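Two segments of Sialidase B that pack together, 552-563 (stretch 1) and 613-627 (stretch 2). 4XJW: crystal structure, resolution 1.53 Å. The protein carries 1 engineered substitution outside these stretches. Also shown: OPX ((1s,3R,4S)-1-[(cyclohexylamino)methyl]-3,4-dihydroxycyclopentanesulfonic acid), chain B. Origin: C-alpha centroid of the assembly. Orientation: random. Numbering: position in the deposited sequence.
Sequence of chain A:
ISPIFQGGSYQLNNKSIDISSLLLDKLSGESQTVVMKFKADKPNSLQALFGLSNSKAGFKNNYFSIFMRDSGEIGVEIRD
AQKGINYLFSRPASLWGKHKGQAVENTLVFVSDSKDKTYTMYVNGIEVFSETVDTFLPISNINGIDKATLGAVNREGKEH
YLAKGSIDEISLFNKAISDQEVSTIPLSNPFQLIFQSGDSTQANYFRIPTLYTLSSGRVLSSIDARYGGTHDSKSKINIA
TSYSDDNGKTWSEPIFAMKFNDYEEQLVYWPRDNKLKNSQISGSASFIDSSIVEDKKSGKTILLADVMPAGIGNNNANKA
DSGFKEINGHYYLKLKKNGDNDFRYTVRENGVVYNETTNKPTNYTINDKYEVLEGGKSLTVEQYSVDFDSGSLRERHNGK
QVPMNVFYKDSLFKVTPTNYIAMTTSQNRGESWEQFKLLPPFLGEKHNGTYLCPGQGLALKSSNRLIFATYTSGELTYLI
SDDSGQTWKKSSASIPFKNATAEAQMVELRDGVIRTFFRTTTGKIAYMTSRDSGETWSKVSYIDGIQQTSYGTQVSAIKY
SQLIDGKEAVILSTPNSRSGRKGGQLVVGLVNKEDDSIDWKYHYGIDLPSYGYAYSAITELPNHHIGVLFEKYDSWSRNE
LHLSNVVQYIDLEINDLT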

# COMPACT_ATOMS: atom_id res chain seq x y z
N GLY A 552 -6.63 3.56 14.83
CA GLY A 552 -7.50 3.79 13.67
C GLY A 552 -6.87 3.41 12.33
O GLY A 552 -5.69 3.11 12.27
N THR A 553 -7.69 3.46 11.28
CA THR A 553 -7.26 3.17 9.90
C THR A 553 -8.07 4.04 8.95
O THR A 553 -9.22 4.36 9.24
N GLN A 554 -7.48 4.43 7.83
CA GLN A 554 -8.19 5.14 6.78
C GLN A 554 -9.49 4.40 6.45
O GLN A 554 -9.52 3.15 6.44
N VAL A 555 -10.55 5.16 6.20
CA VAL A 555 -11.82 4.62 5.73
C VAL A 555 -12.11 5.27 4.38
O VAL A 555 -12.01 6.50 4.22
N SER A 556 -12.45 4.46 3.39
CA SER A 556 -12.86 5.02 2.11
C SER A 556 -14.37 4.92 2.00
O SER A 556 -14.99 4.09 2.69
N ALA A 557 -14.97 5.78 1.19
CA ALA A 557 -16.43 5.95 1.22
C ALA A 557 -16.93 6.44 -0.11
O ALA A 557 -16.34 7.34 -0.70
N ILE A 558 -18.04 5.86 -0.57
CA ILE A 558 -18.68 6.36 -1.79
C ILE A 558 -20.20 6.42 -1.66
O ILE A 558 -20.79 5.72 -0.84
N LYS A 559 -20.81 7.26 -2.49
CA LYS A 559 -22.25 7.30 -2.66
C LYS A 559 -22.55 6.49 -3.91
O LYS A 559 -22.07 6.82 -5.00
N TYR A 560 -23.29 5.40 -3.75
CA TYR A 560 -23.62 4.51 -4.86
C TYR A 560 -24.68 5.17 -5.75
O TYR A 560 -25.56 5.87 -5.25
N SER A 561 -24.58 4.98 -7.06
CA SER A 561 -25.48 5.67 -8.00
C SER A 561 -26.90 5.08 -8.07
O SER A 561 -27.83 5.76 -8.53
N GLN A 562 -27.05 3.84 -7.64
CA GLN A 562 -28.32 3.12 -7.78
C GLN A 562 -28.95 2.92 -6.41
O GLN A 562 -28.25 2.86 -5.40
N LEU A 563 -30.28 2.83 -6.38
CA LEU A 563 -30.99 2.53 -5.14
C LEU A 563 -30.72 1.10 -4.73
O LEU A 563 -30.55 0.22 -5.58
N TYR A 613 -6.18 -6.33 6.43
CA TYR A 613 -6.87 -5.34 5.60
C TYR A 613 -6.60 -3.98 6.19
O TYR A 613 -6.97 -3.71 7.33
N ALA A 614 -5.92 -3.11 5.44
CA ALA A 614 -5.52 -1.82 5.98
C ALA A 614 -6.11 -0.67 5.19
O ALA A 614 -7.33 -0.54 5.13
N TYR A 615 -5.28 0.18 4.59
CA TYR A 615 -5.81 1.28 3.80
C TYR A 615 -6.49 0.72 2.55
O TYR A 615 -6.13 -0.35 2.04
N SER A 616 -7.47 1.47 2.07
CA SER A 616 -8.28 0.98 0.97
C SER A 616 -8.83 2.09 0.10
O SER A 616 -8.94 3.25 0.50
N ALA A 617 -9.18 1.69 -1.12
CA ALA A 617 -9.80 2.56 -2.09
C ALA A 617 -11.01 1.85 -2.67
O ALA A 617 -10.93 0.66 -3.05
N ILE A 618 -12.14 2.56 -2.75
CA ILE A 618 -13.31 2.01 -3.42
C ILE A 618 -13.90 2.96 -4.45
O ILE A 618 -13.90 4.18 -4.28
N THR A 619 -14.39 2.40 -5.55
CA THR A 619 -15.10 3.22 -6.51
C THR A 619 -16.15 2.42 -7.23
O THR A 619 -15.99 1.21 -7.43
N GLU A 620 -17.24 3.08 -7.60
CA GLU A 620 -18.23 2.47 -8.46
C GLU A 620 -17.71 2.51 -9.88
O GLU A 620 -17.40 3.58 -10.41
N LEU A 621 -17.58 1.33 -10.47
CA LEU A 621 -17.18 1.21 -11.86
C LEU A 621 -18.35 1.64 -12.73
O LEU A 621 -19.51 1.63 -12.28
N PRO A 622 -18.07 2.05 -13.98
CA PRO A 622 -19.16 2.52 -14.84
C PRO A 622 -20.25 1.48 -15.07
O PRO A 622 -21.37 1.86 -15.40
N ASN A 623 -19.94 0.20 -14.91
CA ASN A 623 -20.94 -0.85 -15.06
C ASN A 623 -21.71 -1.16 -13.78
O ASN A 623 -22.44 -2.15 -13.71
N HIS A 624 -21.50 -0.32 -12.77
CA HIS A 624 -22.16 -0.41 -11.46
C HIS A 624 -21.64 -1.53 -10.56
O HIS A 624 -22.21 -1.77 -9.50
N HIS A 625 -20.58 -2.20 -10.99
CA HIS A 625 -19.80 -3.01 -10.04
C HIS A 625 -19.04 -2.08 -9.12
O HIS A 625 -18.99 -0.86 -9.34
N ILE A 626 -18.44 -2.67 -8.09
CA ILE A 626 -17.59 -1.94 -7.15
C ILE A 626 -16.17 -2.46 -7.29
O ILE A 626 -15.94 -3.67 -7.23
N GLY A 627 -15.22 -1.56 -7.51
CA GLY A 627 -13.82 -1.92 -7.49
C GLY A 627 -13.20 -1.54 -6.16
O GLY A 627 -13.48 -0.46 -5.62

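Strands 556-559 and 616-620 run nearly parallel, 9° apart, but their axes come no closer than 6.3 Å, and no backbone-to-backbone hydrogen bond joins them; side chains and waters fill the gap. Gln 554, Ser 556 and Ile 558 point toward stretch 2, whereas Val 555, Ala 557 and Lys 559 point away; Ile 618 and Glu 620 answer from the other strand.

The apolar centre is built from isoleucines. Ile 558 and Ile 618 share the p,t rotamer and meet at 3.9 Å (Ile 558 CG1 to Ile 618 CD1). Ile 626 (m,m) sets off sideways, but its CD1 lies 4.0 Å from Ile 558 CD1 and 3.7 Å from Tyr 560 CE1. Two contacts use ring faces: Gln 554 CB sits 3.6 Å from the centroid of the Tyr 615 ring, and Gln 562 CG lies over the His 624 ring.

Polar contacts flank this core. At the N-terminal end, Gln 554 (chi1 t) accepts a hydrogen bond at OE1 from Ser 616 N (3.0 Å), and the hydroxyls of Ser 556 and Ser 616, both p, pair at 3.0 Å between their OG atoms. At the other end, the extended Glu 620 (t,t) receives Ser 561 N at OE1 (2.8 Å) and Ser 561 OG at OE2 (2.6 Å). His 624 ND1 also donates to Glu 620 OE2 (2.7 Å), holding the carboxylate against its own turn. Tyr 560 (chi1 t) reaches across so that its OH donates to His 624 O (2.7 Å).

Three waters complete the interface. Water 1 links Gln 554 O, Ala 614 O and Ser 616 OG; water 2 bridges Gln 554 NE2 and Ser 616 O; water 3 joins Lys 559 O to Glu 620 OE1. The ligand OPX makes a weak hydrogen bond from OAD to Thr 619 OG1 (2.9 Å), and its OAC lies 3.7 Å from Ile 558 CG2.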

# COMPACT_ATOMS: atom_id res chain seq x y z
CB THR A 553 -7.50 1.67 9.53
OG1 THR A 553 -6.79 0.84 10.47
CG2 THR A 553 -6.96 1.35 8.16
CB GLN A 554 -7.30 5.24 5.54
CG GLN A 554 -7.90 6.07 4.39
CD GLN A 554 -7.65 5.47 3.02
OE1 GLN A 554 -7.24 4.32 2.89
NE2 GLN A 554 -7.90 6.25 1.97
CB VAL A 555 -12.98 4.89 6.72
CG1 VAL A 555 -13.06 6.36 7.09
CG2 VAL A 555 -14.31 4.42 6.17
CB SER A 556 -12.14 4.36 0.95
OG SER A 556 -12.22 2.94 0.98
CB ALA A 557 -16.80 6.93 2.30
CB ILE A 558 -18.34 5.50 -3.03
CG1 ILE A 558 -18.79 4.05 -2.83
CG2 ILE A 558 -16.85 5.55 -3.34
CD1 ILE A 558 -18.79 3.20 -4.12
CB LYS A 559 -22.72 8.75 -2.83
CG LYS A 559 -24.18 8.91 -3.23
CD LYS A 559 -25.09 8.74 -2.05
CE LYS A 559 -26.57 8.76 -2.46
NZ LYS A 559 -26.98 10.01 -3.16
CB TYR A 560 -24.13 3.17 -4.31
CG TYR A 560 -24.20 2.06 -5.33
CD1 TYR A 560 -23.08 1.70 -6.07
CD2 TYR A 560 -25.39 1.38 -5.56
CE1 TYR A 560 -23.15 0.69 -7.01
CE2 TYR A 560 -25.47 0.37 -6.49
CZ TYR A 560 -24.35 0.02 -7.22
OH TYR A 560 -24.41 -0.99 -8.17
CB SER A 561 -24.88 5.69 -9.42
OG SER A 561 -24.99 4.43 -10.06
CB GLN A 562 -28.09 1.76 -8.44
CG GLN A 562 -27.34 1.83 -9.77
CD GLN A 562 -28.09 2.58 -10.84
OE1 GLN A 562 -29.20 2.21 -11.21
NE2 GLN A 562 -27.49 3.66 -11.35
CB LEU A 563 -32.50 2.71 -5.30
CG LEU A 563 -33.03 4.08 -5.73
CD1 LEU A 563 -34.56 4.08 -5.74
CD2 LEU A 563 -32.49 5.19 -4.85
CB TYR A 613 -8.37 -5.62 5.61
CG TYR A 613 -9.17 -4.85 4.57
CD1 TYR A 613 -9.66 -3.57 4.81
CD2 TYR A 613 -9.47 -5.44 3.35
CE1 TYR A 613 -10.42 -2.88 3.83
CE2 TYR A 613 -10.22 -4.78 2.38
CZ TYR A 613 -10.68 -3.50 2.62
OH TYR A 613 -11.42 -2.90 1.62
CB ALA A 614 -3.99 -1.74 6.13
CB TYR A 615 -4.73 2.29 3.40
CG TYR A 615 -4.29 3.24 4.48
CD1 TYR A 615 -4.16 2.82 5.80
CD2 TYR A 615 -3.94 4.54 4.18
CE1 TYR A 615 -3.71 3.70 6.78
CE2 TYR A 615 -3.51 5.42 5.15
CZ TYR A 615 -3.38 4.98 6.45
OH TYR A 615 -2.93 5.85 7.43
CB SER A 616 -9.42 0.12 1.52
OG SER A 616 -10.37 0.93 2.20
CB ALA A 617 -8.79 2.90 -3.18
CB ILE A 618 -14.41 1.56 -2.43
CG1 ILE A 618 -14.86 2.71 -1.52
CG2 ILE A 618 -13.93 0.34 -1.61
CD1 ILE A 618 -16.08 2.33 -0.68
CB THR A 619 -14.13 3.96 -7.47
OG1 THR A 619 -14.80 5.09 -8.03
CG2 THR A 619 -13.63 3.03 -8.61
CB GLU A 620 -19.57 3.20 -8.36
CG GLU A 620 -20.67 2.56 -9.21
CD GLU A 620 -22.01 3.24 -9.06
OE1 GLU A 620 -22.12 4.20 -8.26
OE2 GLU A 620 -22.96 2.81 -9.76
CB LEU A 621 -16.73 -0.23 -12.16
CG LEU A 621 -15.68 -0.71 -11.15
CD1 LEU A 621 -15.44 -2.19 -11.25
CD2 LEU A 621 -14.37 0.06 -11.32
CB PRO A 622 -18.45 2.84 -16.15
CG PRO A 622 -17.06 3.17 -15.75
CD PRO A 622 -16.75 2.24 -14.61
CB ASN A 623 -20.29 -2.12 -15.61
CG ASN A 623 -19.25 -2.69 -14.67
OD1 ASN A 623 -19.04 -2.17 -13.57
ND2 ASN A 623 -18.58 -3.77 -15.10
CB HIS A 624 -23.69 -0.47 -11.59
CG HIS A 624 -24.25 0.65 -12.41
ND1 HIS A 624 -24.04 1.98 -12.11
CD2 HIS A 624 -25.01 0.63 -13.53
CE1 HIS A 624 -24.64 2.73 -13.01
NE2 HIS A 624 -25.25 1.94 -13.88
CB HIS A 625 -18.80 -3.90 -10.76
CG HIS A 625 -19.43 -4.98 -11.58
ND1 HIS A 625 -18.89 -6.25 -11.67
CD2 HIS A 625 -20.53 -4.98 -12.37
CE1 HIS A 625 -19.64 -6.99 -12.47
NE2 HIS A 625 -20.65 -6.25 -12.90
CB ILE A 626 -18.05 -2.18 -5.71
CG1 ILE A 626 -19.52 -1.78 -5.52
CG2 ILE A 626 -17.15 -1.41 -4.75
CD1 ILE A 626 -19.83 -0.31 -5.78
CAF OPX B . -21.37 5.25 -12.32
CAG OPX B . -21.83 6.62 -12.72
CAH OPX B . -19.90 5.25 -12.05
CAI OPX B . -21.48 7.63 -11.67
CAJ OPX B . -19.52 6.27 -11.00
CAK OPX B . -18.34 8.92 -10.19
CAL OPX B . -18.01 8.98 -7.65
CAM OPX B . -16.33 9.96 -9.05
CAO OPX B . -16.71 9.07 -6.93
CAP OPX B . -15.70 9.07 -7.99
CAQ OPX B . -20.01 7.64 -11.39
CAR OPX B . -17.83 9.71 -8.95
NAN OPX B . -19.78 8.61 -10.30
OAA OPX B . -20.15 10.99 -8.76
OAB OPX B . -18.24 11.98 -7.62
OAC OPX B . -16.55 8.01 -6.05
OAD OPX B . -15.47 7.83 -8.52
OAE OPX B . -18.37 12.08 -10.02
SAS OPX B . -18.70 11.28 -8.83
O HOH W 1 -9.62 0.91 4.78
O HOH W 2 -8.17 5.47 -0.91
O HOH W 3 -20.65 6.15 -7.20